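Local coordinates for ABC transporter, substrate binding protein (Aeropyrum pernix, PDB 3EAF) that probably captures a solute outside the membrane for uptake by an ABC transporter, and carries a bound magnesium ion, at residues L9-E13 against Y24-E29; K33-K38 against E274-N279; C129-F134 against M366-P372. All blocks are in the same frame, centred on the assembly; numbering follows the deposited sequence.

Interaction 1: L9-E13 against Y24-E29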
ATOM      1  N   LEU A   9      -2.347 -11.737 -11.605  1.00  8.80           N
ATOM      2  CA  LEU A   9      -1.873 -11.447 -10.260  1.00  8.47           C
ATOM      3  C   LEU A   9      -0.353 -11.324 -10.308  1.00  8.43           C
ATOM      4  O   LEU A   9       0.357 -12.328 -10.369  1.00  8.29           O
ATOM      5  CB  LEU A   9      -2.315 -12.537  -9.268  1.00  8.73           C
ATOM      6  CG  LEU A   9      -1.785 -12.462  -7.832  1.00  7.98           C
ATOM      7  CD1 LEU A   9      -2.141 -11.140  -7.165  1.00  8.34           C
ATOM      8  CD2 LEU A   9      -2.295 -13.635  -7.007  1.00  8.31           C
ATOM      9  N   LEU A  10       0.126 -10.084 -10.281  1.00  8.15           N
ATOM     10  CA  LEU A  10       1.551  -9.796 -10.330  1.00  8.85           C
ATOM     11  C   LEU A  10       2.073  -9.548  -8.914  1.00  8.88           C
ATOM     12  O   LEU A  10       1.633  -8.619  -8.237  1.00  9.16           O
ATOM     13  CB  LEU A  10       1.804  -8.579 -11.230  1.00  8.36           C
ATOM     14  CG  LEU A  10       3.233  -8.298 -11.695  1.00  8.13           C
ATOM     15  CD1 LEU A  10       3.630  -9.208 -12.854  1.00  6.92           C
ATOM     16  CD2 LEU A  10       3.356  -6.832 -12.092  1.00  8.10           C
ATOM     17  N   VAL A  11       2.991 -10.397  -8.466  1.00  9.37           N
ATOM     18  CA  VAL A  11       3.475 -10.349  -7.083  1.00  9.34           C
ATOM     19  C   VAL A  11       4.997 -10.391  -6.980  1.00  9.84           C
ATOM     20  O   VAL A  11       5.685 -10.822  -7.907  1.00  9.70           O
ATOM     21  CB  VAL A  11       2.857 -11.481  -6.208  1.00  9.50           C
ATOM     22  CG1 VAL A  11       1.348 -11.281  -6.052  1.00  8.99           C
ATOM     23  CG2 VAL A  11       3.169 -12.880  -6.767  1.00  8.88           C
ATOM     24  N   ASP A  12       5.516  -9.926  -5.846  1.00  9.94           N
ATOM     25  CA  ASP A  12       6.923 -10.119  -5.526  1.00 10.37           C
ATOM     26  C   ASP A  12       7.041 -11.096  -4.361  1.00 10.54           C
ATOM     27  O   ASP A  12       6.870 -10.719  -3.203  1.00 10.47           O
ATOM     28  CB  ASP A  12       7.603  -8.785  -5.196  1.00  9.89           C
ATOM     29  CG  ASP A  12       9.083  -8.945  -4.891  1.00 10.80           C
ATOM     30  OD1 ASP A  12       9.598 -10.080  -5.007  1.00  9.81           O
ATOM     31  OD2 ASP A  12       9.734  -7.937  -4.538  1.00 11.32           O
ATOM     32  N   GLU A  13       7.337 -12.352  -4.679  1.00 11.14           N
ATOM     33  CA  GLU A  13       7.476 -13.392  -3.664  1.00 11.60           C
ATOM     34  C   GLU A  13       8.925 -13.731  -3.318  1.00 11.44           C
ATOM     35  O   GLU A  13       9.188 -14.375  -2.300  1.00 11.73           O
ATOM     36  CB  GLU A  13       6.746 -14.658  -4.110  1.00 11.86           C
ATOM     37  CG  GLU A  13       5.231 -14.521  -4.123  1.00 12.39           C
ATOM     38  CD  GLU A  13       4.533 -15.804  -4.527  1.00 13.35           C
ATOM     39  OE1 GLU A  13       5.125 -16.590  -5.300  1.00 16.47           O
ATOM     40  OE2 GLU A  13       3.387 -16.028  -4.072  1.00 15.27           O
ATOM     41  N   TYR A  24       1.133 -10.203   0.933  1.00  8.31           N
ATOM     42  CA  TYR A  24       0.198  -9.652  -0.046  1.00  8.26           C
ATOM     43  C   TYR A  24      -0.291 -10.734  -1.021  1.00  8.33           C
ATOM     44  O   TYR A  24      -1.489 -10.822  -1.312  1.00  7.91           O
ATOM     45  CB  TYR A  24       0.876  -8.516  -0.811  1.00  8.08           C
ATOM     46  CG  TYR A  24       0.074  -7.893  -1.934  1.00  8.71           C
ATOM     47  CD1 TYR A  24      -0.725  -6.770  -1.705  1.00  7.47           C
ATOM     48  CD2 TYR A  24       0.159  -8.386  -3.241  1.00  7.30           C
ATOM     49  CE1 TYR A  24      -1.435  -6.173  -2.733  1.00  6.81           C
ATOM     50  CE2 TYR A  24      -0.555  -7.787  -4.278  1.00  7.46           C
ATOM     51  CZ  TYR A  24      -1.347  -6.683  -4.017  1.00  7.78           C
ATOM     52  OH  TYR A  24      -2.062  -6.084  -5.039  1.00  8.67           O
ATOM     53  N   SER A  25       0.641 -11.538  -1.531  1.00  8.40           N
ATOM     54  CA  SER A  25       0.295 -12.626  -2.459  1.00  8.81           C
ATOM     55  C   SER A  25      -0.643 -13.646  -1.820  1.00  8.89           C
ATOM     56  O   SER A  25      -1.626 -14.061  -2.435  1.00  9.45           O
ATOM     57  CB  SER A  25       1.541 -13.338  -2.980  1.00  8.59           C
ATOM     58  OG  SER A  25       1.148 -14.329  -3.911  1.00  8.90           O
ATOM     59  N   LEU A  26      -0.329 -14.050  -0.590  1.00  8.99           N
ATOM     60  CA  LEU A  26      -1.182 -14.949   0.170  1.00  9.21           C
ATOM     61  C   LEU A  26      -2.593 -14.382   0.343  1.00  8.98           C
ATOM     62  O   LEU A  26      -3.575 -15.106   0.171  1.00  9.15           O
ATOM     63  CB  LEU A  26      -0.560 -15.275   1.537  1.00  9.40           C
ATOM     64  CG  LEU A  26      -1.387 -16.092   2.546  1.00  9.98           C
ATOM     65  CD1 LEU A  26      -1.884 -17.437   1.977  1.00 11.93           C
ATOM     66  CD2 LEU A  26      -0.595 -16.314   3.835  1.00  9.98           C
ATOM     67  N   GLY A  27      -2.692 -13.101   0.694  1.00  8.02           N
ATOM     68  CA  GLY A  27      -3.996 -12.461   0.876  1.00  7.94           C
ATOM     69  C   GLY A  27      -4.804 -12.367  -0.403  1.00  7.91           C
ATOM     70  O   GLY A  27      -6.018 -12.549  -0.390  1.00  8.03           O
ATOM     71  N   ALA A  28      -4.134 -12.068  -1.512  1.00  8.09           N
ATOM     72  CA  ALA A  28      -4.804 -11.986  -2.809  1.00  8.23           C
ATOM     73  C   ALA A  28      -5.352 -13.348  -3.244  1.00  8.62           C
ATOM     74  O   ALA A  28      -6.475 -13.437  -3.738  1.00  8.30           O
ATOM     75  CB  ALA A  28      -3.859 -11.418  -3.878  1.00  8.37           C
ATOM     76  N   GLU A  29      -4.561 -14.399  -3.045  1.00  9.05           N
ATOM     77  CA  GLU A  29      -4.974 -15.756  -3.401  1.00  9.82           C
ATOM     78  C   GLU A  29      -6.122 -16.228  -2.517  1.00  9.58           C
ATOM     79  O   GLU A  29      -7.093 -16.793  -3.018  1.00 10.10           O
ATOM     80  CB  GLU A  29      -3.801 -16.730  -3.336  1.00  9.83           C
ATOM     81  CG  GLU A  29      -2.845 -16.595  -4.507  1.00 12.00           C
ATOM     82  CD  GLU A  29      -1.990 -17.836  -4.694  1.00 14.93           C
ATOM     83  OE1 GLU A  29      -1.075 -18.070  -3.878  1.00 15.94           O
ATOM     84  OE2 GLU A  29      -2.245 -18.578  -5.659  1.00 17.22           O
TER
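V11 and S25 mark the closest pairing of backbones here, where strand 9-11 runs nearly antiparallel to helix 24-29, their short axes inclined at 163° and 9.3 Å apart at closest approach. The strand sends L9 and V11 toward the helix, which answers with the small residues S25 and A28 and so can lie close on the sheet. With its CG anti to the backbone N (chi1 174°), L9 reaches across and spreads its two methyls: CD1 meets A28 CB at 3.7 Å, and CD2 lies 3.9 Å from E29 CG. V11 CG1 rests against S25 CB at 3.7 Å. The same methyl also reaches the edge of the Y24 ring, near its plane, while the Y24 hydroxyl turns elsewhere to bond N296. At the margin the contact becomes polar. S25 OG donates to E13 OE2 over 2.8 Å, meeting that oxygen on its anti side, 34° out of the carboxylate plane. K54 forms salt bridges with E13 OE2 and E29 OE1, and Y52 bonds the other oxygen of E29. The aliphatic centre is thus bordered by two carboxylates whose mutual repulsion is likely to be offset by the shared lysine, and S25 and K54, both on E13 OE2, are likely to limit how E13 can turn.

Interaction 2: K33-K38 against E274-N279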
ATOM      1  N   LYS A  33      -9.855 -17.318  -4.000  1.00  8.71           N
ATOM      2  CA  LYS A  33     -10.439 -18.615  -3.673  1.00  9.42           C
ATOM      3  C   LYS A  33     -11.725 -18.442  -2.865  1.00  9.84           C
ATOM      4  O   LYS A  33     -12.709 -19.144  -3.111  1.00 10.07           O
ATOM      5  CB  LYS A  33      -9.444 -19.500  -2.918  1.00  9.39           C
ATOM      6  CG  LYS A  33      -8.221 -19.910  -3.738  1.00  9.68           C
ATOM      7  CD  LYS A  33      -7.227 -20.641  -2.858  1.00 11.55           C
ATOM      8  CE  LYS A  33      -6.078 -21.249  -3.657  1.00 12.75           C
ATOM      9  NZ  LYS A  33      -5.245 -22.100  -2.763  1.00 14.14           N
ATOM     10  N   TYR A  34     -11.711 -17.495  -1.924  1.00 10.00           N
ATOM     11  CA  TYR A  34     -12.861 -17.222  -1.057  1.00 10.26           C
ATOM     12  C   TYR A  34     -14.086 -16.802  -1.841  1.00 10.46           C
ATOM     13  O   TYR A  34     -15.124 -17.461  -1.757  1.00 10.17           O
ATOM     14  CB  TYR A  34     -12.528 -16.157  -0.012  1.00 10.23           C
ATOM     15  CG  TYR A  34     -13.651 -15.844   0.961  1.00 10.25           C
ATOM     16  CD1 TYR A  34     -13.975 -16.725   1.997  1.00 11.07           C
ATOM     17  CD2 TYR A  34     -14.381 -14.664   0.851  1.00  9.92           C
ATOM     18  CE1 TYR A  34     -15.001 -16.434   2.895  1.00 10.73           C
ATOM     19  CE2 TYR A  34     -15.413 -14.363   1.744  1.00 10.63           C
ATOM     20  CZ  TYR A  34     -15.713 -15.246   2.764  1.00 10.79           C
ATOM     21  OH  TYR A  34     -16.729 -14.946   3.645  1.00 11.07           O
ATOM     22  N   PHE A  35     -13.967 -15.716  -2.602  1.00 10.60           N
ATOM     23  CA  PHE A  35     -15.116 -15.170  -3.316  1.00 11.06           C
ATOM     24  C   PHE A  35     -15.591 -16.081  -4.453  1.00 11.67           C
ATOM     25  O   PHE A  35     -16.800 -16.187  -4.697  1.00 11.49           O
ATOM     26  CB  PHE A  35     -14.853 -13.735  -3.784  1.00 11.04           C
ATOM     27  CG  PHE A  35     -14.700 -12.748  -2.647  1.00 10.96           C
ATOM     28  CD1 PHE A  35     -15.783 -12.441  -1.824  1.00 10.46           C
ATOM     29  CD2 PHE A  35     -13.474 -12.136  -2.397  1.00 11.26           C
ATOM     30  CE1 PHE A  35     -15.647 -11.538  -0.770  1.00 11.31           C
ATOM     31  CE2 PHE A  35     -13.328 -11.222  -1.344  1.00 11.54           C
ATOM     32  CZ  PHE A  35     -14.412 -10.930  -0.531  1.00 11.39           C
ATOM     33  N   ASN A  36     -14.657 -16.753  -5.126  1.00 12.13           N
ATOM     34  CA  ASN A  36     -15.034 -17.769  -6.118  1.00 12.80           C
ATOM     35  C   ASN A  36     -16.003 -18.798  -5.518  1.00 13.32           C
ATOM     36  O   ASN A  36     -17.092 -19.030  -6.059  1.00 13.13           O
ATOM     37  CB  ASN A  36     -13.799 -18.470  -6.707  1.00 12.70           C
ATOM     38  CG  ASN A  36     -13.195 -17.713  -7.891  1.00 13.11           C
ATOM     39  OD1 ASN A  36     -13.877 -16.953  -8.575  1.00 11.49           O
ATOM     40  ND2 ASN A  36     -11.907 -17.935  -8.144  1.00 14.04           N
ATOM     41  N   GLU A  37     -15.598 -19.372  -4.385  1.00 13.95           N
ATOM     42  CA  GLU A  37     -16.348 -20.414  -3.686  1.00 15.19           C
ATOM     43  C   GLU A  37     -17.671 -19.908  -3.088  1.00 15.23           C
ATOM     44  O   GLU A  37     -18.694 -20.596  -3.162  1.00 15.21           O
ATOM     45  CB  GLU A  37     -15.451 -21.044  -2.600  1.00 15.89           C
ATOM     46  CG  GLU A  37     -16.106 -22.109  -1.700  1.00 18.48           C
ATOM     47  CD  GLU A  37     -16.405 -23.418  -2.413  1.00 22.25           C
ATOM     48  OE1 GLU A  37     -15.702 -23.770  -3.388  1.00 24.36           O
ATOM     49  OE2 GLU A  37     -17.354 -24.112  -1.987  1.00 25.39           O
ATOM     50  N   LYS A  38     -17.650 -18.719  -2.488  1.00 15.12           N
ATOM     51  CA  LYS A  38     -18.870 -18.141  -1.914  1.00 15.26           C
ATOM     52  C   LYS A  38     -19.862 -17.765  -3.015  1.00 15.23           C
ATOM     53  O   LYS A  38     -21.075 -17.852  -2.823  1.00 14.93           O
ATOM     54  CB  LYS A  38     -18.551 -16.916  -1.044  1.00 15.47           C
ATOM     55  CG  LYS A  38     -17.890 -17.231   0.305  1.00 15.68           C
ATOM     56  CD  LYS A  38     -18.860 -17.870   1.283  1.00 16.54           C
ATOM     57  CE  LYS A  38     -18.226 -18.044   2.654  1.00 16.88           C
ATOM     58  NZ  LYS A  38     -19.065 -18.868   3.580  1.00 17.62           N
ATOM     59  N   GLU A 274     -12.345 -16.207   7.900  1.00 11.69           N
ATOM     60  CA  GLU A 274     -13.145 -17.299   7.346  1.00 11.90           C
ATOM     61  C   GLU A 274     -12.468 -17.874   6.097  1.00 11.87           C
ATOM     62  O   GLU A 274     -12.407 -19.095   5.929  1.00 11.28           O
ATOM     63  CB  GLU A 274     -14.584 -16.863   7.036  1.00 11.92           C
ATOM     64  CG  GLU A 274     -15.527 -18.064   6.813  1.00 12.24           C
ATOM     65  CD  GLU A 274     -16.844 -17.714   6.132  1.00 12.63           C
ATOM     66  OE1 GLU A 274     -17.072 -16.535   5.798  1.00 13.50           O
ATOM     67  OE2 GLU A 274     -17.659 -18.643   5.921  1.00 14.31           O
ATOM     68  N   ALA A 275     -11.956 -16.990   5.238  1.00 11.88           N
ATOM     69  CA  ALA A 275     -11.217 -17.406   4.045  1.00 12.25           C
ATOM     70  C   ALA A 275     -10.047 -18.309   4.420  1.00 12.68           C
ATOM     71  O   ALA A 275      -9.847 -19.365   3.812  1.00 12.85           O
ATOM     72  CB  ALA A 275     -10.740 -16.191   3.254  1.00 12.29           C
ATOM     73  N   ALA A 276      -9.305 -17.898   5.448  1.00 13.49           N
ATOM     74  CA  ALA A 276      -8.207 -18.685   6.001  1.00 14.25           C
ATOM     75  C   ALA A 276      -8.650 -20.079   6.475  1.00 15.15           C
ATOM     76  O   ALA A 276      -8.013 -21.081   6.130  1.00 14.93           O
ATOM     77  CB  ALA A 276      -7.529 -17.923   7.127  1.00 14.08           C
ATOM     78  N   ARG A 277      -9.740 -20.150   7.244  1.00 16.05           N
ATOM     79  CA  ARG A 277     -10.239 -21.447   7.728  1.00 17.24           C
ATOM     80  C   ARG A 277     -10.618 -22.370   6.576  1.00 17.83           C
ATOM     81  O   ARG A 277     -10.291 -23.548   6.597  1.00 18.07           O
ATOM     82  CB  ARG A 277     -11.429 -21.293   8.684  1.00 17.01           C
ATOM     83  CG  ARG A 277     -11.094 -20.718  10.057  1.00 17.22           C
ATOM     84  CD  ARG A 277     -12.311 -20.784  11.015  1.00 17.69           C
ATOM     85  NE  ARG A 277     -13.454 -19.988  10.546  1.00 17.39           N
ATOM     86  CZ  ARG A 277     -13.656 -18.702  10.835  1.00 17.51           C
ATOM     87  NH1 ARG A 277     -12.800 -18.036  11.601  1.00 17.51           N
ATOM     88  NH2 ARG A 277     -14.723 -18.075  10.355  1.00 16.85           N
HETATM   89  N   MSE A 278     -11.305 -21.822   5.577  1.00 18.68           N
HETATM   90  CA  MSE A 278     -11.775 -22.589   4.417  1.00 20.53           C
HETATM   91  C   MSE A 278     -10.643 -23.086   3.515  1.00 19.70           C
HETATM   92  O   MSE A 278     -10.819 -24.042   2.753  1.00 19.49           O
HETATM   93  CB  MSE A 278     -12.761 -21.761   3.597  1.00 20.12           C
HETATM   94  CG  MSE A 278     -14.085 -21.522   4.295  1.00 21.79           C
HETATM   95 SE   MSE A 278     -15.162 -20.171   3.398  1.00 26.09          SE
HETATM   96  CE  MSE A 278     -15.403 -21.042   1.663  1.00 24.01           C
ATOM     97  N   ASN A 279      -9.483 -22.441   3.612  1.00 19.24           N
ATOM     98  CA  ASN A 279      -8.343 -22.791   2.778  1.00 19.22           C
ATOM     99  C   ASN A 279      -7.127 -23.325   3.552  1.00 19.29           C
ATOM    100  O   ASN A 279      -6.017 -23.363   3.034  1.00 19.44           O
ATOM    101  CB  ASN A 279      -7.988 -21.612   1.866  1.00 18.94           C
ATOM    102  CG  ASN A 279      -9.069 -21.342   0.826  1.00 18.35           C
ATOM    103  OD1 ASN A 279      -9.123 -21.994  -0.214  1.00 17.29           O
ATOM    104  ND2 ASN A 279      -9.933 -20.376   1.105  1.00 18.39           N
TER
HETATM  105  O   HOH W   1     -12.581 -20.817  -0.367  1.00 18.31           O
HETATM  106  O   HOH W   2      -7.318 -24.118  -0.795  1.00 27.25           O
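E274 receives two donors from the helix opposite, one on each carboxylate oxygen. Y34 OH gives its hydrogen to E274 OE1 at 2.7 Å, coming from above the carboxylate plane, 42° out of it. K38 NZ makes a salt bridge to E274 OE2, also 2.7 Å long and on the syn side, so the carboxylate is probably restrained from rotating and its charge well balanced. The Y34 ring itself lies between the two helices. Its CD1 comes within 3.5 Å of A275 CB, and a residue as small as alanine leaves room for an aromatic ring. M278, present as selenomethionine, makes an oblique Met-aromatic contact, its SE 3.8 Å from Y34 CE1. Its terminal CE continues to E37 CG, 3.6 Å away.

K38 CG lies over one face of the Y34 ring, offset toward its rim, and a bend at chi2 (-72°) then carries the rest of the chain to E274. N279, just beyond the helix, turns its ND2 back to A275 O (2.9 Å), leaving OD1 beside the aliphatic CD of K33. One water joins N279 ND2 to K33 O and another joins N279 OD1 to K33 NZ, although both bonds to K33 are weak.

The short axes of helix segments 33-38 and 274-278, parts of helices 18-38 and 267-278, cross at 82°. F294 of helix 288-304 touches both Y34 and A275, packing against the crossing, while N36 bonds the backbone of I50 in strand 47-56.

Interaction 3: C129-F134 against M366-P372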
ATOM      1  N   CYS A 129       1.886  12.721   4.451  1.00 10.44           N
ATOM      2  CA  CYS A 129       1.583  14.015   5.056  1.00 11.22           C
ATOM      3  C   CYS A 129       0.612  13.873   6.227  1.00 11.39           C
ATOM      4  O   CYS A 129       0.696  14.628   7.194  1.00 11.65           O
ATOM      5  CB  CYS A 129       1.076  14.999   4.004  1.00 10.93           C
ATOM      6  SG  CYS A 129       2.343  15.435   2.773  1.00 12.12           S
ATOM      7  N   SER A 130      -0.287  12.891   6.144  1.00 11.69           N
ATOM      8  CA  SER A 130      -1.180  12.545   7.253  1.00 11.94           C
ATOM      9  C   SER A 130      -0.407  12.057   8.473  1.00 11.79           C
ATOM     10  O   SER A 130      -0.696  12.466   9.605  1.00 11.86           O
ATOM     11  CB  SER A 130      -2.197  11.490   6.825  1.00 11.93           C
ATOM     12  OG  SER A 130      -3.095  12.016   5.860  1.00 13.89           O
ATOM     13  N   GLY A 131       0.570  11.181   8.241  1.00 11.79           N
ATOM     14  CA  GLY A 131       1.431  10.658   9.309  1.00 11.40           C
ATOM     15  C   GLY A 131       2.314  11.727   9.934  1.00 11.64           C
ATOM     16  O   GLY A 131       2.548  11.718  11.149  1.00 11.31           O
ATOM     17  N   LEU A 132       2.808  12.648   9.104  1.00 11.57           N
ATOM     18  CA  LEU A 132       3.690  13.722   9.570  1.00 11.55           C
ATOM     19  C   LEU A 132       2.925  14.792  10.351  1.00 11.98           C
ATOM     20  O   LEU A 132       3.455  15.365  11.308  1.00 12.04           O
ATOM     21  CB  LEU A 132       4.460  14.335   8.397  1.00 11.30           C
ATOM     22  CG  LEU A 132       5.523  13.416   7.773  1.00 11.01           C
ATOM     23  CD1 LEU A 132       5.935  13.916   6.393  1.00  9.61           C
ATOM     24  CD2 LEU A 132       6.745  13.248   8.700  1.00  9.82           C
ATOM     25  N   ALA A 133       1.682  15.052   9.931  1.00 12.41           N
ATOM     26  CA  ALA A 133       0.751  15.916  10.663  1.00 12.64           C
ATOM     27  C   ALA A 133       0.466  15.340  12.040  1.00 12.89           C
ATOM     28  O   ALA A 133       0.422  16.084  13.035  1.00 13.01           O
ATOM     29  CB  ALA A 133      -0.550  16.093   9.875  1.00 12.65           C
ATOM     30  N   PHE A 134       0.277  14.020  12.104  1.00 13.28           N
ATOM     31  CA  PHE A 134       0.158  13.320  13.387  1.00 13.58           C
ATOM     32  C   PHE A 134       1.360  13.627  14.287  1.00 13.80           C
ATOM     33  O   PHE A 134       1.187  13.994  15.455  1.00 13.57           O
ATOM     34  CB  PHE A 134       0.011  11.796  13.218  1.00 13.65           C
ATOM     35  CG  PHE A 134       0.369  11.025  14.463  1.00 13.70           C
ATOM     36  CD1 PHE A 134      -0.560  10.863  15.490  1.00 13.76           C
ATOM     37  CD2 PHE A 134       1.657  10.524  14.639  1.00 13.15           C
ATOM     38  CE1 PHE A 134      -0.220  10.187  16.657  1.00 13.73           C
ATOM     39  CE2 PHE A 134       2.008   9.854  15.806  1.00 13.15           C
ATOM     40  CZ  PHE A 134       1.071   9.678  16.814  1.00 13.36           C
HETATM   41  N   MSE A 366      -3.094   4.286  17.551  1.00 16.73           N
HETATM   42  CA  MSE A 366      -3.261   5.703  17.894  1.00 17.32           C
HETATM   43  C   MSE A 366      -4.613   6.272  17.478  1.00 17.03           C
HETATM   44  O   MSE A 366      -5.133   7.170  18.146  1.00 16.94           O
HETATM   45  CB  MSE A 366      -2.144   6.570  17.288  1.00 17.74           C
HETATM   46  CG  MSE A 366      -0.735   6.238  17.762  1.00 20.70           C
HETATM   47 SE   MSE A 366      -0.466   6.473  19.685  1.00 29.22          SE
HETATM   48  CE  MSE A 366      -0.980   4.712  20.347  1.00 25.94           C
ATOM     49  N   GLY A 367      -5.172   5.765  16.376  1.00 16.63           N
ATOM     50  CA  GLY A 367      -6.423   6.292  15.820  1.00 16.27           C
ATOM     51  C   GLY A 367      -6.311   6.690  14.355  1.00 16.33           C
ATOM     52  O   GLY A 367      -5.352   6.311  13.672  1.00 16.08           O
ATOM     53  N   LYS A 368      -7.298   7.449  13.876  1.00 16.26           N
ATOM     54  CA  LYS A 368      -7.335   7.922  12.486  1.00 16.52           C
ATOM     55  C   LYS A 368      -6.846   9.361  12.392  1.00 16.63           C
ATOM     56  O   LYS A 368      -7.262  10.225  13.178  1.00 16.80           O
ATOM     57  CB  LYS A 368      -8.747   7.853  11.903  1.00 16.26           C
ATOM     58  CG  LYS A 368      -9.341   6.478  11.797  1.00 17.02           C
ATOM     59  CD  LYS A 368     -10.785   6.563  11.350  1.00 18.06           C
ATOM     60  CE  LYS A 368     -11.365   5.181  11.164  1.00 18.96           C
ATOM     61  NZ  LYS A 368     -12.788   5.242  10.733  1.00 20.31           N
ATOM     62  N   PHE A 369      -5.972   9.612  11.423  1.00 16.66           N
ATOM     63  CA  PHE A 369      -5.383  10.935  11.223  1.00 16.68           C
ATOM     64  C   PHE A 369      -5.365  11.333   9.758  1.00 16.70           C
ATOM     65  O   PHE A 369      -5.297  10.481   8.873  1.00 16.37           O
ATOM     66  CB  PHE A 369      -3.980  10.987  11.836  1.00 16.88           C
ATOM     67  CG  PHE A 369      -3.977  10.798  13.328  1.00 17.23           C
ATOM     68  CD1 PHE A 369      -4.181  11.882  14.179  1.00 17.75           C
ATOM     69  CD2 PHE A 369      -3.793   9.535  13.882  1.00 17.89           C
ATOM     70  CE1 PHE A 369      -4.195  11.708  15.562  1.00 18.18           C
ATOM     71  CE2 PHE A 369      -3.808   9.347  15.266  1.00 18.12           C
ATOM     72  CZ  PHE A 369      -4.008  10.437  16.106  1.00 18.21           C
ATOM     73  N   GLU A 370      -5.447  12.636   9.513  1.00 16.85           N
ATOM     74  CA  GLU A 370      -5.532  13.171   8.160  1.00 17.41           C
ATOM     75  C   GLU A 370      -4.748  14.471   8.062  1.00 17.30           C
ATOM     76  O   GLU A 370      -4.763  15.283   8.986  1.00 17.20           O
ATOM     77  CB  GLU A 370      -6.999  13.419   7.791  1.00 17.36           C
ATOM     78  CG  GLU A 370      -7.275  13.545   6.301  1.00 17.93           C
ATOM     79  CD  GLU A 370      -8.724  13.891   5.995  1.00 18.38           C
ATOM     80  OE1 GLU A 370      -9.597  13.656   6.857  1.00 20.90           O
ATOM     81  OE2 GLU A 370      -8.998  14.397   4.885  1.00 19.92           O
ATOM     82  N   ALA A 371      -4.064  14.660   6.938  1.00 17.62           N
ATOM     83  CA  ALA A 371      -3.376  15.917   6.647  1.00 18.00           C
ATOM     84  C   ALA A 371      -4.396  17.059   6.526  1.00 18.33           C
ATOM     85  O   ALA A 371      -5.552  16.807   6.160  1.00 18.33           O
ATOM     86  CB  ALA A 371      -2.570  15.784   5.366  1.00 17.98           C
ATOM     87  N   PRO A 372      -3.982  18.309   6.841  1.00 18.67           N
ATOM     88  CA  PRO A 372      -4.884  19.457   6.678  1.00 18.87           C
ATOM     89  C   PRO A 372      -5.541  19.475   5.305  1.00 19.17           C
ATOM     90  O   PRO A 372      -4.909  19.109   4.306  1.00 19.18           O
ATOM     91  CB  PRO A 372      -3.956  20.670   6.827  1.00 18.70           C
ATOM     92  CG  PRO A 372      -2.838  20.190   7.687  1.00 19.28           C
ATOM     93  CD  PRO A 372      -2.665  18.713   7.382  1.00 18.82           C
TER
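A T-shaped aromatic pair, F134 against F369, joins helix 124-139 to strand 363-369, an outermost strand of the seven-stranded sheet in one α/β lobe of this periplasmic-binding-protein fold. The F134 ring presents its edge to the face of F369, with the planes at 64° and the centroids 4.8 Å apart. F134 CD1 stands over the centre of the F369 ring, and its nearest atom there is F369 CZ at 3.5 Å. With chi1 at 160°, the F134 ring swings away from its own backbone N and its edge reaches the strand. Flat rings suit both positions, since one offers the hydrogens of its rim and the other the π face that receives them. M366, a selenomethionine here, adds its CG at 4.0 Å from F134 CZ, and F252 of strand 251-255, two strands in from this edge, also meets the F134 ring. A serine in place of F369 would probably leave the edge of F134 without the face it rests on and open a gap between helix and strand.

Past the end of the strand the chain runs close along the helix. The backbone N of A371 donates to S130 OG at 3.0 Å, a bent bond of 143°, while the same hydroxyl also bonds T126 O within its own helix. Serine is apt here because one small side chain can serve both partners. R350 bonds the carbonyls of A371 and P372 and makes a salt bridge to E370, so it probably steadies this chain end. The small side chains of A133, C129 and A371 suit this close approach: A133 CB lies 4.2 Å from P372 CD, and C129 CB comes 4.0 Å from A371 CB.

Overall arrangement
Interactions 1 and 2 use one element, helix 18-38, at successive places along it, with centres about 16 Å apart. Near its middle the helix lies on the six-stranded sheet, and that contact is buried, aliphatic at heart with a polar border. At its last turns it meets helix 267-278 instead, in a partly buried contact with an exposed rim, where charge, water and long flexible side chains do more of the work. Interaction 3 lies on the opposite side of the chain's centre from interaction 1, about 28 Å away between centres, and binds a helix to the edge of the other sheet. Partly buried, it relies on paired rings, small residues and a backbone N-H, with no salt bridge between its two segments.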